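Long-range contacts in purine phosphoribosyltransferase (Pyrococcus horikoshii, PDB 1VDM), which probably acts as a purine phosphoribosyltransferase, a glycosyltransferase of the type I family that would join a purine base to the ribose phosphate of PRPP: residues D57-K62 and V72-I77; M121-S126 and R135-I140. All coordinates share one frame; numbering follows the deposited sequence.

Contact 1: residues D57-K62 and V72-I77; sequences DVKFYK and VITIPI
V72 CG2 comes obliquely to the CD1-CE1 side of the Y61 ring, 3.6 Å from CD1, with V72 CB close to CE1 and the two side chains crossing at about a right angle. The other flat group, the carboxylate of D57, is met from above its plane by the ammonium of K59: NZ stands 2.8 Å from OD1 and forms a salt bridge. K59 NZ also donates to T74 OG1 at 2.7 Å, so one oxygen from strand 53-61 and one from the corner at T74 hold the nitrogen; the lysine chain bends at chi2, chi3 and chi4 (149° at the last, which sets NZ). D57 and T74 run side by side, CB to CB 3.7 Å, and I75 CB lies 3.6 Å from the same D57 CB. R35 makes a weak, long ion pair with D57 OD1 and adds a like charge near K59. In the backbone, V72 N bonds to K59 O at 2.8 Å and K59 N to V72 O, while D57 N reaches a lone pair of I75 O at 2.8 Å. T74 and I75 both face D57, their N-H groups converging weakly on its carbonyl: a classic beta bulge. It lies where the chain turns a corner at T74, in the antiparallel hairpin of strands 53-61 and 70-73, which in type I phosphoribosyltransferases typically carries the flexible loop beside the active site.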
loop_
_atom_site.group_PDB
_atom_site.type_symbol
_atom_site.label_atom_id
_atom_site.label_comp_id
_atom_site.label_asym_id
_atom_site.label_seq_id
_atom_site.Cartn_x
_atom_site.Cartn_y
_atom_site.Cartn_z
ATOM N N ASP G 57 22.116 35.705 -5.242
ATOM C CA ASP G 57 20.912 36.536 -5.232
ATOM C C ASP G 57 21.326 37.992 -5.388
ATOM O O ASP G 57 22.066 38.532 -4.562
ATOM C CB ASP G 57 20.131 36.356 -3.921
ATOM C CG ASP G 57 18.671 36.813 -4.027
ATOM O OD1 ASP G 57 17.905 36.588 -3.057
ATOM O OD2 ASP G 57 18.286 37.389 -5.073
ATOM N N VAL G 58 20.860 38.614 -6.463
ATOM C CA VAL G 58 21.169 40.013 -6.729
ATOM C C VAL G 58 19.893 40.833 -6.589
ATOM O O VAL G 58 18.849 40.473 -7.129
ATOM C CB VAL G 58 21.745 40.198 -8.144
ATOM C CG1 VAL G 58 22.095 41.654 -8.373
ATOM C CG2 VAL G 58 22.979 39.326 -8.318
ATOM N N LYS G 59 19.978 41.933 -5.855
ATOM C CA LYS G 59 18.808 42.778 -5.657
ATOM C C LYS G 59 19.110 44.239 -5.993
ATOM O O LYS G 59 20.245 44.694 -5.945
ATOM C CB LYS G 59 18.373 42.659 -4.197
ATOM C CG LYS G 59 16.952 42.106 -4.058
ATOM C CD LYS G 59 16.770 41.290 -2.778
ATOM C CE LYS G 59 16.596 39.793 -3.058
ATOM N NZ LYS G 59 17.141 39.018 -1.945
ATOM N N PHE G 60 18.071 44.985 -6.356
ATOM C CA PHE G 60 18.294 46.383 -6.731
ATOM C C PHE G 60 17.468 47.367 -5.883
ATOM O O PHE G 60 16.283 47.183 -5.631
ATOM C CB PHE G 60 17.935 46.540 -8.209
ATOM C CG PHE G 60 18.954 45.845 -9.061
ATOM C CD1 PHE G 60 18.734 44.532 -9.459
ATOM C CD2 PHE G 60 20.091 46.521 -9.472
ATOM C CE1 PHE G 60 19.658 43.895 -10.273
ATOM C CE2 PHE G 60 21.013 45.875 -10.292
ATOM C CZ PHE G 60 20.801 44.562 -10.695
ATOM N N TYR G 61 18.165 48.423 -5.399
ATOM C CA TYR G 61 17.519 49.535 -4.716
ATOM C C TYR G 61 17.792 50.861 -5.432
ATOM O O TYR G 61 18.659 50.975 -6.290
ATOM C CB TYR G 61 18.044 49.576 -3.280
ATOM C CG TYR G 61 17.906 48.232 -2.649
ATOM C CD1 TYR G 61 18.989 47.662 -1.984
ATOM C CD2 TYR G 61 16.684 47.556 -2.677
ATOM C CE1 TYR G 61 18.851 46.442 -1.338
ATOM C CE2 TYR G 61 16.549 46.331 -2.040
ATOM C CZ TYR G 61 17.625 45.775 -1.373
ATOM O OH TYR G 61 17.483 44.580 -0.694
ATOM N N LYS G 62 16.982 51.875 -5.083
ATOM C CA LYS G 62 17.071 53.142 -5.799
ATOM C C LYS G 62 18.352 53.910 -5.458
ATOM O O LYS G 62 18.903 54.649 -6.263
ATOM C CB LYS G 62 15.840 53.980 -5.456
ATOM C CG LYS G 62 14.627 53.592 -6.303
ATOM C CD LYS G 62 14.340 54.614 -7.405
ATOM C CE LYS G 62 13.652 55.875 -6.871
ATOM N NZ LYS G 62 13.892 56.991 -7.783
ATOM N N VAL G 72 22.759 45.070 -4.797
ATOM C CA VAL G 72 23.117 44.572 -3.471
ATOM C C VAL G 72 22.991 43.052 -3.486
ATOM O O VAL G 72 21.891 42.513 -3.620
ATOM C CB VAL G 72 22.176 45.128 -2.381
ATOM C CG1 VAL G 72 22.413 44.397 -1.061
ATOM C CG2 VAL G 72 22.410 46.620 -2.208
ATOM N N ILE G 73 24.121 42.367 -3.347
ATOM C CA ILE G 73 24.141 40.910 -3.362
ATOM C C ILE G 73 23.655 40.283 -2.059
ATOM O O ILE G 73 24.401 40.192 -1.084
ATOM C CB ILE G 73 25.552 40.393 -3.687
ATOM C CG1 ILE G 73 25.960 40.890 -5.078
ATOM C CG2 ILE G 73 25.581 38.874 -3.636
ATOM C CD1 ILE G 73 27.273 40.339 -5.588
ATOM N N THR G 74 22.393 39.849 -2.070
ATOM C CA THR G 74 21.735 39.216 -0.923
ATOM C C THR G 74 22.424 37.912 -0.521
ATOM O O THR G 74 22.837 37.745 0.626
ATOM C CB THR G 74 20.251 38.891 -1.242
ATOM O OG1 THR G 74 19.729 39.864 -2.153
ATOM C CG2 THR G 74 19.411 38.887 0.035
ATOM N N ILE G 75 22.518 36.989 -1.474
ATOM C CA ILE G 75 23.156 35.698 -1.252
ATOM C C ILE G 75 24.365 35.585 -2.173
ATOM O O ILE G 75 24.224 35.505 -3.393
ATOM C CB ILE G 75 22.193 34.541 -1.559
ATOM C CG1 ILE G 75 20.932 34.674 -0.704
ATOM C CG2 ILE G 75 22.884 33.211 -1.294
ATOM C CD1 ILE G 75 19.884 33.627 -1.004
ATOM N N PRO G 76 25.573 35.577 -1.596
ATOM C CA PRO G 76 26.808 35.479 -2.375
ATOM C C PRO G 76 27.221 34.054 -2.704
ATOM O O PRO G 76 26.652 33.091 -2.193
ATOM C CB PRO G 76 27.823 36.143 -1.465
ATOM C CG PRO G 76 27.397 35.631 -0.130
ATOM C CD PRO G 76 25.879 35.795 -0.171
ATOM N N ILE G 77 28.216 33.936 -3.574
ATOM C CA ILE G 77 28.762 32.644 -3.943
ATOM C C ILE G 77 30.224 32.733 -3.535
ATOM O O ILE G 77 30.818 33.809 -3.592
ATOM C CB ILE G 77 28.644 32.371 -5.466
ATOM C CG1 ILE G 77 29.270 33.512 -6.268
ATOM C CG2 ILE G 77 27.186 32.178 -5.844
ATOM C CD1 ILE G 77 29.202 33.300 -7.761
#

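Contact 2: residues M121-S126 and R135-I140; sequences MKPWTS and RTEKWI
P123 sets CG over one face of the R135 guanidinium, 3.8 Å above the plane and offset toward its rim. M121 comes to the same group obliquely, its terminal CE 3.4 Å from R135 NE, the two side chains side by side and pointing the same way. E137 meets both P123 and W124: its CG touches P123 CG, while its backbone O approaches the edge of the indole near the ring plane, 3.6 Å from W124 CH2. K122 runs beside the backbone of 136-138, its chain, extended beyond CG, passing T136 O at CG and K138 O at CE. K122 NZ lies 3.3 Å from K138 O at too poor an angle for a hydrogen bond; a water instead accepts from NZ at 3.0 Å and donates to E137 O. K122 CB sits over one face of the W124 ring, toward its rim.

Behind these contacts is a short parallel sheet, 92-93, 120-121 and 134-135, in which M121 pairs with R135 and T136 N gives a weak bond to M121 O at 3.4 Å. The chain then leaves the sheet on both sides: K122 to T125 forms a type I turn, closed by T125 N to K122 O, and T136 OG1 accepts from K138 N at 3.1 Å, an ST turn. Within the first turn, W124 CG sits between its backbone N and carbonyl carbon (chi1 50°). Farther out, D94 fixes both polar ends, forming a salt bridge with K122 NZ and accepting from W124 NE1. R135 makes backbone hydrogen bonds to a third subunit, and T136 packs on M1 of that neighbouring chain.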
loop_
_atom_site.group_PDB
_atom_site.type_symbol
_atom_site.label_atom_id
_atom_site.label_comp_id
_atom_site.label_asym_id
_atom_site.label_seq_id
_atom_site.Cartn_x
_atom_site.Cartn_y
_atom_site.Cartn_z
ATOM N N MET G 121 14.316 34.858 -23.286
ATOM C CA MET G 121 15.025 36.128 -23.374
ATOM C C MET G 121 14.154 37.137 -24.097
ATOM O O MET G 121 13.268 36.773 -24.873
ATOM C CB MET G 121 16.345 35.985 -24.139
ATOM C CG MET G 121 16.187 35.880 -25.651
ATOM S SD MET G 121 17.145 37.121 -26.582
ATOM C CE MET G 121 16.016 37.447 -27.930
ATOM N N LYS G 122 14.410 38.410 -23.828
ATOM C CA LYS G 122 13.672 39.484 -24.472
ATOM C C LYS G 122 14.637 40.202 -25.420
ATOM O O LYS G 122 15.788 40.468 -25.065
ATOM C CB LYS G 122 13.084 40.405 -23.406
ATOM C CG LYS G 122 11.927 39.732 -22.672
ATOM C CD LYS G 122 11.516 40.466 -21.421
ATOM C CE LYS G 122 10.212 39.909 -20.877
ATOM N NZ LYS G 122 9.730 40.680 -19.703
ATOM N N PRO G 123 14.178 40.502 -26.647
ATOM C CA PRO G 123 14.912 41.171 -27.730
ATOM C C PRO G 123 15.939 42.250 -27.378
ATOM O O PRO G 123 17.012 42.314 -27.979
ATOM C CB PRO G 123 13.794 41.716 -28.613
ATOM C CG PRO G 123 12.736 40.684 -28.476
ATOM C CD PRO G 123 12.745 40.400 -26.986
ATOM N N TRP G 124 15.620 43.087 -26.405
ATOM C CA TRP G 124 16.504 44.181 -26.041
ATOM C C TRP G 124 17.603 43.907 -25.036
ATOM O O TRP G 124 18.512 44.724 -24.883
ATOM C CB TRP G 124 15.669 45.338 -25.504
ATOM C CG TRP G 124 14.697 44.915 -24.467
ATOM C CD1 TRP G 124 14.965 44.630 -23.164
ATOM C CD2 TRP G 124 13.292 44.690 -24.650
ATOM N NE1 TRP G 124 13.816 44.240 -22.519
ATOM C CE2 TRP G 124 12.773 44.268 -23.409
ATOM C CE3 TRP G 124 12.422 44.804 -25.745
ATOM C CZ2 TRP G 124 11.419 43.958 -23.228
ATOM C CZ3 TRP G 124 11.077 44.495 -25.566
ATOM C CH2 TRP G 124 10.589 44.077 -24.315
ATOM N N THR G 125 17.528 42.771 -24.352
ATOM C CA THR G 125 18.523 42.414 -23.341
ATOM C C THR G 125 19.962 42.756 -23.745
ATOM O O THR G 125 20.326 42.694 -24.918
ATOM C CB THR G 125 18.464 40.910 -23.037
ATOM O OG1 THR G 125 19.380 40.605 -21.981
ATOM C CG2 THR G 125 18.847 40.108 -24.265
ATOM N N SER G 126 20.778 43.116 -22.760
ATOM C CA SER G 126 22.171 43.445 -23.014
ATOM C C SER G 126 23.029 42.193 -22.839
ATOM O O SER G 126 24.251 42.242 -22.979
ATOM C CB SER G 126 22.649 44.531 -22.049
ATOM O OG SER G 126 22.735 44.035 -20.724
ATOM N N ARG G 135 11.374 33.341 -26.767
ATOM C CA ARG G 135 11.631 34.723 -27.098
ATOM C C ARG G 135 10.320 35.480 -27.156
ATOM O O ARG G 135 9.369 35.077 -27.812
ATOM C CB ARG G 135 12.321 34.767 -28.462
ATOM C CG ARG G 135 12.663 36.193 -28.896
ATOM C CD ARG G 135 12.926 36.288 -30.404
ATOM N NE ARG G 135 14.114 37.105 -30.671
ATOM C CZ ARG G 135 13.935 38.249 -31.357
ATOM N NH1 ARG G 135 12.723 38.601 -31.755
ATOM N NH2 ARG G 135 14.985 39.024 -31.637
ATOM N N THR G 136 10.270 36.555 -26.379
ATOM C CA THR G 136 9.042 37.339 -26.272
ATOM C C THR G 136 9.312 38.751 -25.769
ATOM O O THR G 136 10.368 39.026 -25.198
ATOM C CB THR G 136 8.026 36.668 -25.294
ATOM O OG1 THR G 136 6.786 37.388 -25.316
ATOM C CG2 THR G 136 8.571 36.671 -23.867
ATOM N N GLU G 137 8.354 39.645 -25.988
ATOM C CA GLU G 137 8.484 41.020 -25.521
ATOM C C GLU G 137 7.523 41.244 -24.353
ATOM O O GLU G 137 7.640 42.223 -23.613
ATOM C CB GLU G 137 8.179 42.001 -26.655
ATOM C CG GLU G 137 9.202 41.974 -27.794
ATOM C CD GLU G 137 8.892 42.987 -28.899
ATOM O OE1 GLU G 137 9.662 43.049 -29.889
ATOM O OE2 GLU G 137 7.880 43.719 -28.778
ATOM N N LYS G 138 6.582 40.318 -24.188
ATOM C CA LYS G 138 5.600 40.404 -23.119
ATOM C C LYS G 138 6.196 40.045 -21.769
ATOM O O LYS G 138 7.331 39.564 -21.681
ATOM C CB LYS G 138 4.431 39.466 -23.395
ATOM C CG LYS G 138 3.654 39.770 -24.657
ATOM C CD LYS G 138 2.387 38.939 -24.690
ATOM C CE LYS G 138 1.613 39.150 -25.971
ATOM N NZ LYS G 138 0.418 38.262 -26.016
ATOM N N TRP G 139 5.433 40.299 -20.710
ATOM C CA TRP G 139 5.889 39.941 -19.377
ATOM C C TRP G 139 5.533 38.461 -19.202
ATOM O O TRP G 139 4.415 38.030 -19.534
ATOM C CB TRP G 139 5.202 40.789 -18.306
ATOM C CG TRP G 139 5.541 40.359 -16.904
ATOM C CD1 TRP G 139 4.841 39.484 -16.122
ATOM C CD2 TRP G 139 6.687 40.751 -16.136
ATOM N NE1 TRP G 139 5.479 39.305 -14.916
ATOM C CE2 TRP G 139 6.614 40.072 -14.897
ATOM C CE3 TRP G 139 7.770 41.609 -16.372
ATOM C CZ2 TRP G 139 7.579 40.225 -13.898
ATOM C CZ3 TRP G 139 8.732 41.760 -15.377
ATOM C CH2 TRP G 139 8.628 41.070 -14.154
ATOM N N ILE G 140 6.493 37.684 -18.708
ATOM C CA ILE G 140 6.277 36.255 -18.517
ATOM C C ILE G 140 5.932 35.864 -17.085
ATOM O O ILE G 140 6.674 36.170 -16.147
ATOM C CB ILE G 140 7.520 35.430 -18.919
ATOM C CG1 ILE G 140 8.015 35.852 -20.296
ATOM C CG2 ILE G 140 7.165 33.941 -18.948
ATOM C CD1 ILE G 140 9.336 35.244 -20.655
HETATM O O HOH W 1 7.953 42.907 -20.750
#

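Overall arrangement
The two contacts follow one another along the chain, contact 1 closing before contact 2 opens, and do not touch: their centres are 22 Å apart and their nearest atoms about 10 Å. Contact 1 lies at one margin of the central five-stranded sheet; contact 2 starts from the small parallel sheet 92-93, 120-121, 134-135 and continues into the turns that follow. Helix 97-107 follows the segment 92-95 that contact 2 reaches through S93, D94 and T95, and T98 and V102 of that helix touch V58 of contact 1. In type I phosphoribosyltransferases this segment and helix start belong to the PRPP-binding signature, so contact 2 probably borders the active site.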